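Local coordinates for PF14_0633 protein (PDB 3IGM) that binds its cognate DNA sequence-specifically through an AP2 domain, seen here as a domain-swapped dimer, and acts as an ApiAP2 transcriptional regulator, at the interface of chains A and B. Coordinates in Å, arbitrary orientation; residue numbers count along the deposited sequence, not the author numbering. Chains: chain A/B, PF14_0633 protein.

Contact 1: the interface of chains A and B. Residues chain A 54, 58, 64; chain B 24-25.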
loop_
_atom_site.group_PDB
_atom_site.type_symbol
_atom_site.label_atom_id
_atom_site.label_comp_id
_atom_site.label_asym_id
_atom_site.label_seq_id
_atom_site.Cartn_x
_atom_site.Cartn_y
_atom_site.Cartn_z
ATOM N N PHE A 54 -2.216 11.666 14.059
ATOM C CA PHE A 54 -3.612 12.093 13.991
ATOM C C PHE A 54 -4.461 11.416 15.067
ATOM O O PHE A 54 -5.341 12.047 15.660
ATOM C CB PHE A 54 -4.249 11.860 12.614
ATOM C CG PHE A 54 -5.747 12.055 12.621
ATOM C CD1 PHE A 54 -6.293 13.339 12.652
ATOM C CD2 PHE A 54 -6.609 10.958 12.662
ATOM C CE1 PHE A 54 -7.674 13.527 12.700
ATOM C CE2 PHE A 54 -7.984 11.132 12.705
ATOM C CZ PHE A 54 -8.522 12.419 12.722
ATOM N N VAL A 58 -7.036 12.857 18.485
ATOM C CA VAL A 58 -8.439 12.510 18.633
ATOM C C VAL A 58 -8.690 11.506 19.790
ATOM O O VAL A 58 -9.726 10.830 19.851
ATOM C CB VAL A 58 -9.004 12.071 17.253
ATOM C CG1 VAL A 58 -8.652 10.622 16.917
ATOM C CG2 VAL A 58 -10.476 12.335 17.177
ATOM N N LYS A 64 -15.627 16.496 18.112
ATOM C CA LYS A 64 -14.495 16.685 17.194
ATOM C C LYS A 64 -14.695 17.811 16.177
ATOM O O LYS A 64 -15.780 18.391 16.086
ATOM C CB LYS A 64 -14.184 15.365 16.468
ATOM C CG LYS A 64 -13.153 14.488 17.170
ATOM C CD LYS A 64 -13.631 13.968 18.517
ATOM C CE LYS A 64 -12.466 13.687 19.449
ATOM N NZ LYS A 64 -12.901 12.987 20.684
ATOM N N PHE B 24 -11.788 6.601 15.201
ATOM C CA PHE B 24 -12.009 7.448 16.362
ATOM C C PHE B 24 -13.479 7.698 16.662
ATOM O O PHE B 24 -14.358 7.267 15.917
ATOM C CB PHE B 24 -11.236 8.773 16.233
ATOM C CG PHE B 24 -11.618 9.617 15.030
ATOM C CD1 PHE B 24 -12.445 10.734 15.179
ATOM C CD2 PHE B 24 -11.121 9.325 13.763
ATOM C CE1 PHE B 24 -12.782 11.543 14.082
ATOM C CE2 PHE B 24 -11.463 10.117 12.659
ATOM C CZ PHE B 24 -12.291 11.231 12.821
ATOM N N TYR B 25 -13.727 8.384 17.774
ATOM C CA TYR B 25 -15.076 8.712 18.196
ATOM C C TYR B 25 -15.284 10.211 18.248
ATOM O O TYR B 25 -14.546 10.934 18.922
ATOM C CB TYR B 25 -15.405 8.066 19.549
ATOM C CG TYR B 25 -15.547 6.571 19.445
ATOM C CD1 TYR B 25 -16.780 5.984 19.164
ATOM C CD2 TYR B 25 -14.432 5.742 19.593
ATOM C CE1 TYR B 25 -16.899 4.601 19.050
ATOM C CE2 TYR B 25 -14.539 4.372 19.484
ATOM C CZ TYR B 25 -15.768 3.803 19.214
ATOM O OH TYR B 25 -15.850 2.434 19.104
#
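A:Phe54 and A:Val58, from the last turn of helix 40-57 and the residue just past it, face the extended backbone of B:Phe24 and B:Tyr25 in strand 19-26, while A:Lys64 reaches the same strand from the C-terminal tail. B:Phe24 is the main apolar group here. Its CG sits between the backbone N and the carbonyl carbon (chi1 60°), which lifts the ring off the strand toward chain A. Both methyls of A:Val58 come from one side, over one face of B:Phe24 at its base. CG1 lies 3.3 Å from B:Phe24 CB, and CG2 packs above the CG-CD1 rim. That packing is tight. Further along the same face, near CD2 and CE2, comes A:Phe54. There B:Phe24 CE2 meets A:Phe54 CE2 at 3.6 Å, at the edge and in the plane of the A:Phe54 ring. The ring planes stand 78° apart, edge-to-face, with A:Phe54 giving the edge (CE2 and CZ) and B:Phe24 the face. The contact belongs to the domain-swapped AP2 dimer, in which the helix of one chain covers the sheet of the other. A polar link lies beside this apolar pair. The A:Lys64 chain bends at chi2 and carries its CD and CE past the carbonyl oxygen of B:Tyr25. The side-chain amine nitrogen A:Lys64 NZ donates a hydrogen bond to B:Tyr25 O at 3.2 Å, nearly in line with the carbonyl bond, with a C=O...N angle of 174°.

Contact 2: the interface of chains A and B. Residues chain A 50-51, 54; chain B 11, 22, 24, 33, 35.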
loop_
_atom_site.group_PDB
_atom_site.type_symbol
_atom_site.label_atom_id
_atom_site.label_comp_id
_atom_site.label_asym_id
_atom_site.label_seq_id
_atom_site.Cartn_x
_atom_site.Cartn_y
_atom_site.Cartn_z
ATOM N N ALA A 50 2.194 9.416 10.579
ATOM C CA ALA A 50 1.160 10.420 10.328
ATOM C C ALA A 50 -0.215 10.009 10.872
ATOM O O ALA A 50 -0.949 10.843 11.410
ATOM C CB ALA A 50 1.082 10.743 8.833
ATOM N N ALA A 51 -0.552 8.726 10.737
ATOM C CA ALA A 51 -1.836 8.197 11.213
ATOM C C ALA A 51 -1.902 8.096 12.744
ATOM O O ALA A 51 -2.955 8.331 13.350
ATOM C CB ALA A 51 -2.128 6.828 10.570
ATOM N N PHE A 54 -2.216 11.666 14.059
ATOM C CA PHE A 54 -3.612 12.093 13.991
ATOM C C PHE A 54 -4.461 11.416 15.067
ATOM O O PHE A 54 -5.341 12.047 15.660
ATOM C CB PHE A 54 -4.249 11.860 12.614
ATOM C CG PHE A 54 -5.747 12.055 12.621
ATOM C CD1 PHE A 54 -6.293 13.339 12.652
ATOM C CD2 PHE A 54 -6.609 10.958 12.662
ATOM C CE1 PHE A 54 -7.674 13.527 12.700
ATOM C CE2 PHE A 54 -7.984 11.132 12.705
ATOM C CZ PHE A 54 -8.522 12.419 12.722
ATOM N N VAL B 11 -5.276 2.580 15.104
ATOM C CA VAL B 11 -4.716 2.643 13.746
ATOM C C VAL B 11 -4.526 1.234 13.172
ATOM O O VAL B 11 -3.786 0.411 13.726
ATOM C CB VAL B 11 -3.368 3.450 13.683
ATOM C CG1 VAL B 11 -2.880 3.573 12.240
ATOM C CG2 VAL B 11 -3.513 4.829 14.318
ATOM N N ALA B 22 -7.294 5.488 10.752
ATOM C CA ALA B 22 -7.368 5.866 12.151
ATOM C C ALA B 22 -8.834 5.930 12.542
ATOM O O ALA B 22 -9.574 6.794 12.058
ATOM C CB ALA B 22 -6.690 7.205 12.384
ATOM N N PHE B 24 -11.788 6.601 15.201
ATOM C CA PHE B 24 -12.009 7.448 16.362
ATOM C C PHE B 24 -13.479 7.698 16.662
ATOM O O PHE B 24 -14.358 7.267 15.917
ATOM C CB PHE B 24 -11.236 8.773 16.233
ATOM C CG PHE B 24 -11.618 9.617 15.030
ATOM C CD1 PHE B 24 -12.445 10.734 15.179
ATOM C CD2 PHE B 24 -11.121 9.325 13.763
ATOM C CE1 PHE B 24 -12.782 11.543 14.082
ATOM C CE2 PHE B 24 -11.463 10.117 12.659
ATOM C CZ PHE B 24 -12.291 11.231 12.821
ATOM N N ARG B 33 -10.361 8.226 9.536
ATOM C CA ARG B 33 -9.562 8.966 8.550
ATOM C C ARG B 33 -8.506 8.066 7.908
ATOM O O ARG B 33 -7.834 7.291 8.588
ATOM C CB ARG B 33 -8.909 10.231 9.141
ATOM C CG ARG B 33 -8.087 11.025 8.099
ATOM C CD ARG B 33 -7.783 12.454 8.499
ATOM N NE ARG B 33 -8.983 13.138 8.974
ATOM C CZ ARG B 33 -9.085 14.448 9.157
ATOM N NH1 ARG B 33 -8.060 15.252 8.892
ATOM N NH2 ARG B 33 -10.226 14.955 9.601
ATOM N N PHE B 35 -5.093 7.167 5.593
ATOM C CA PHE B 35 -3.714 7.595 5.376
ATOM C C PHE B 35 -2.965 6.662 4.423
ATOM O O PHE B 35 -2.398 5.657 4.852
ATOM C CB PHE B 35 -2.965 7.700 6.717
ATOM C CG PHE B 35 -3.461 8.807 7.611
ATOM C CD1 PHE B 35 -2.899 10.085 7.539
ATOM C CD2 PHE B 35 -4.481 8.573 8.537
ATOM C CE1 PHE B 35 -3.346 11.112 8.370
ATOM C CE2 PHE B 35 -4.937 9.603 9.376
ATOM C CZ PHE B 35 -4.369 10.873 9.283
#
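A:Phe54 and B:Phe35 pack with their side chains crossing at about a right angle. The end of the B:Phe35 ring meets the base of A:Phe54, with B:Phe35 CZ 3.5 Å from A:Phe54 CB. The B:Phe35 ring also lies flat against the helix. A:Ala51 CA sits over the middle of its face, 3.8 Å from the ring centroid, in a CH-pi contact. The methyl A:Ala51 CB reaches B:Phe35 CD2 at 3.6 Å, and the carbonyl carbon of A:Ala50 lies over the same face nearer the rim. B:Phe35 has its CG opposite the carbonyl carbon (chi1 -68°), which brings the ring over this turn of the helix. B:Arg33 covers one face of the A:Phe54 ring. Its CD lies above the ring centre, and its guanidinium plane is tilted 18° from the ring plane. A:Phe54 CE1 stands 3.9 Å from B:Arg33 CZ, over the middle of the guanidinium. The guanidinium lies nearly parallel over the CE1-CZ rim of A:Phe54. B:Ala22 CB touches the A:Phe54 edge in plane, 3.8 Å from CD2, while B:Phe24 takes another part of that edge. B:Val11 CG1 closes on A:Ala51 CB at 3.7 Å. These side chains form part of the swapped hydrophobic core: helix 40-57 of chain A lies across strands 11-14, 19-26 and 29-35 of chain B, the place a helix takes on the sheet in an AP2 domain.

Contact 3: the interface of chains A and B. Residues chain A 9-11, 22-24; chain B 51, 54-55.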
loop_
_atom_site.group_PDB
_atom_site.type_symbol
_atom_site.label_atom_id
_atom_site.label_comp_id
_atom_site.label_asym_id
_atom_site.label_seq_id
_atom_site.Cartn_x
_atom_site.Cartn_y
_atom_site.Cartn_z
ATOM N N PRO A 9 1.110 -8.051 -20.957
ATOM C CA PRO A 9 1.212 -9.508 -20.837
ATOM C C PRO A 9 2.319 -9.962 -19.883
ATOM O O PRO A 9 3.490 -9.618 -20.067
ATOM C CB PRO A 9 1.542 -9.960 -22.266
ATOM C CG PRO A 9 0.973 -8.909 -23.138
ATOM C CD PRO A 9 1.098 -7.621 -22.371
ATOM N N GLY A 10 1.932 -10.718 -18.859
ATOM C CA GLY A 10 2.885 -11.334 -17.957
ATOM C C GLY A 10 3.086 -10.547 -16.685
ATOM O O GLY A 10 3.716 -11.035 -15.754
ATOM N N VAL A 11 2.553 -9.331 -16.637
ATOM C CA VAL A 11 2.730 -8.469 -15.474
ATOM C C VAL A 11 1.424 -8.340 -14.709
ATOM O O VAL A 11 0.410 -7.913 -15.268
ATOM C CB VAL A 11 3.242 -7.043 -15.867
ATOM C CG1 VAL A 11 3.339 -6.141 -14.644
ATOM C CG2 VAL A 11 4.590 -7.125 -16.605
ATOM N N ALA A 22 6.376 -9.891 -12.462
ATOM C CA ALA A 22 6.572 -10.189 -13.866
ATOM C C ALA A 22 6.841 -11.682 -13.949
ATOM O O ALA A 22 7.821 -12.197 -13.373
ATOM C CB ALA A 22 7.757 -9.375 -14.417
ATOM N N PHE A 23 5.936 -12.373 -14.625
ATOM C CA PHE A 23 5.999 -13.812 -14.818
ATOM C C PHE A 23 6.569 -14.075 -16.191
ATOM O O PHE A 23 6.156 -13.456 -17.162
ATOM C CB PHE A 23 4.603 -14.444 -14.669
ATOM C CG PHE A 23 4.134 -14.519 -13.240
ATOM C CD1 PHE A 23 4.341 -15.679 -12.488
ATOM C CD2 PHE A 23 3.530 -13.419 -12.635
ATOM C CE1 PHE A 23 3.946 -15.750 -11.163
ATOM C CE2 PHE A 23 3.130 -13.472 -11.299
ATOM C CZ PHE A 23 3.332 -14.647 -10.559
ATOM N N PHE A 24 7.534 -14.980 -16.268
ATOM C CA PHE A 24 8.256 -15.225 -17.514
ATOM C C PHE A 24 8.644 -16.691 -17.589
ATOM O O PHE A 24 8.779 -17.363 -16.563
ATOM C CB PHE A 24 9.515 -14.322 -17.618
ATOM C CG PHE A 24 10.539 -14.547 -16.517
ATOM C CD1 PHE A 24 11.691 -15.301 -16.753
ATOM C CD2 PHE A 24 10.364 -13.994 -15.259
ATOM C CE1 PHE A 24 12.642 -15.503 -15.737
ATOM C CE2 PHE A 24 11.300 -14.194 -14.239
ATOM C CZ PHE A 24 12.440 -14.942 -14.477
ATOM N N ALA B 51 8.524 -3.363 -14.082
ATOM C CA ALA B 51 8.112 -4.747 -14.330
ATOM C C ALA B 51 7.955 -4.999 -15.823
ATOM O O ALA B 51 8.370 -6.037 -16.326
ATOM C CB ALA B 51 6.794 -5.089 -13.572
ATOM N N PHE B 54 11.411 -5.109 -17.488
ATOM C CA PHE B 54 12.017 -6.419 -17.203
ATOM C C PHE B 54 11.430 -7.482 -18.124
ATOM O O PHE B 54 12.154 -8.314 -18.688
ATOM C CB PHE B 54 11.773 -6.815 -15.742
ATOM C CG PHE B 54 12.193 -8.231 -15.410
ATOM C CD1 PHE B 54 13.523 -8.532 -15.119
ATOM C CD2 PHE B 54 11.252 -9.263 -15.391
ATOM C CE1 PHE B 54 13.925 -9.840 -14.819
ATOM C CE2 PHE B 54 11.638 -10.576 -15.086
ATOM C CZ PHE B 54 12.982 -10.864 -14.800
ATOM N N MET B 55 10.104 -7.444 -18.264
ATOM C CA MET B 55 9.373 -8.363 -19.135
ATOM C C MET B 55 9.935 -8.337 -20.563
ATOM O O MET B 55 10.216 -9.382 -21.138
ATOM C CB MET B 55 7.869 -8.029 -19.095
ATOM C CG MET B 55 6.950 -9.192 -19.365
ATOM S SD MET B 55 7.158 -10.529 -18.171
ATOM C CE MET B 55 7.060 -11.898 -19.326
#
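Helix 40-58 of chain B packs here on the AP2 sheet of chain A, in the reciprocal half of the domain swap. B:Met55 threads between the segment leading into strand 11-14 and strand 19-26. The bend at chi2 (60°) takes the sulfur toward strand 19-26. B:Met55 CG lies 3.6 Å from A:Pro9 O. The sulfur B:Met55 SD is 4.0 Å from the methyl A:Ala22 CB. The end methyl B:Met55 CE is modelled too near the A:Phe23 carbonyl oxygen, so its exact position is doubtful. B:Phe54 meets two alternate side chains of strand 19-26 with one side of its ring. Its CD2 touches A:Ala22 CB at 3.6 Å. Its CE2 approaches A:Phe24 CD2 at 3.7 Å, with that carbon at the edge and in the plane of the B:Phe54 ring. The two aromatic planes are 77° apart, an edge-to-face pair. About one turn earlier in the helix, B:Ala51 CB packs on A:Val11 CG1 at 3.8 Å. The site thus lies where the second half of the swapped helix crosses strands 11-14 and 19-26.

Contacts 1 and 2 are neighbours, with the centres of their C-alpha atoms about 9 Å apart. They share A:Phe54 and B:Phe24, so the helix-sheet core runs on into the contacts made by the C-terminal tail of chain A. Contact 3 belongs to the other half of the dimer, its C-alpha centre about 43 Å from that of contact 1 and about 35 Å from that of contact 2. It repeats much of contact 2 with the chains exchanged: the equivalent helix meets strands 11-14 and 19-26, through B:Ala51 and B:Phe54. Each chain therefore supplies its helix to the other's sheet, giving two separated composite AP2 domains.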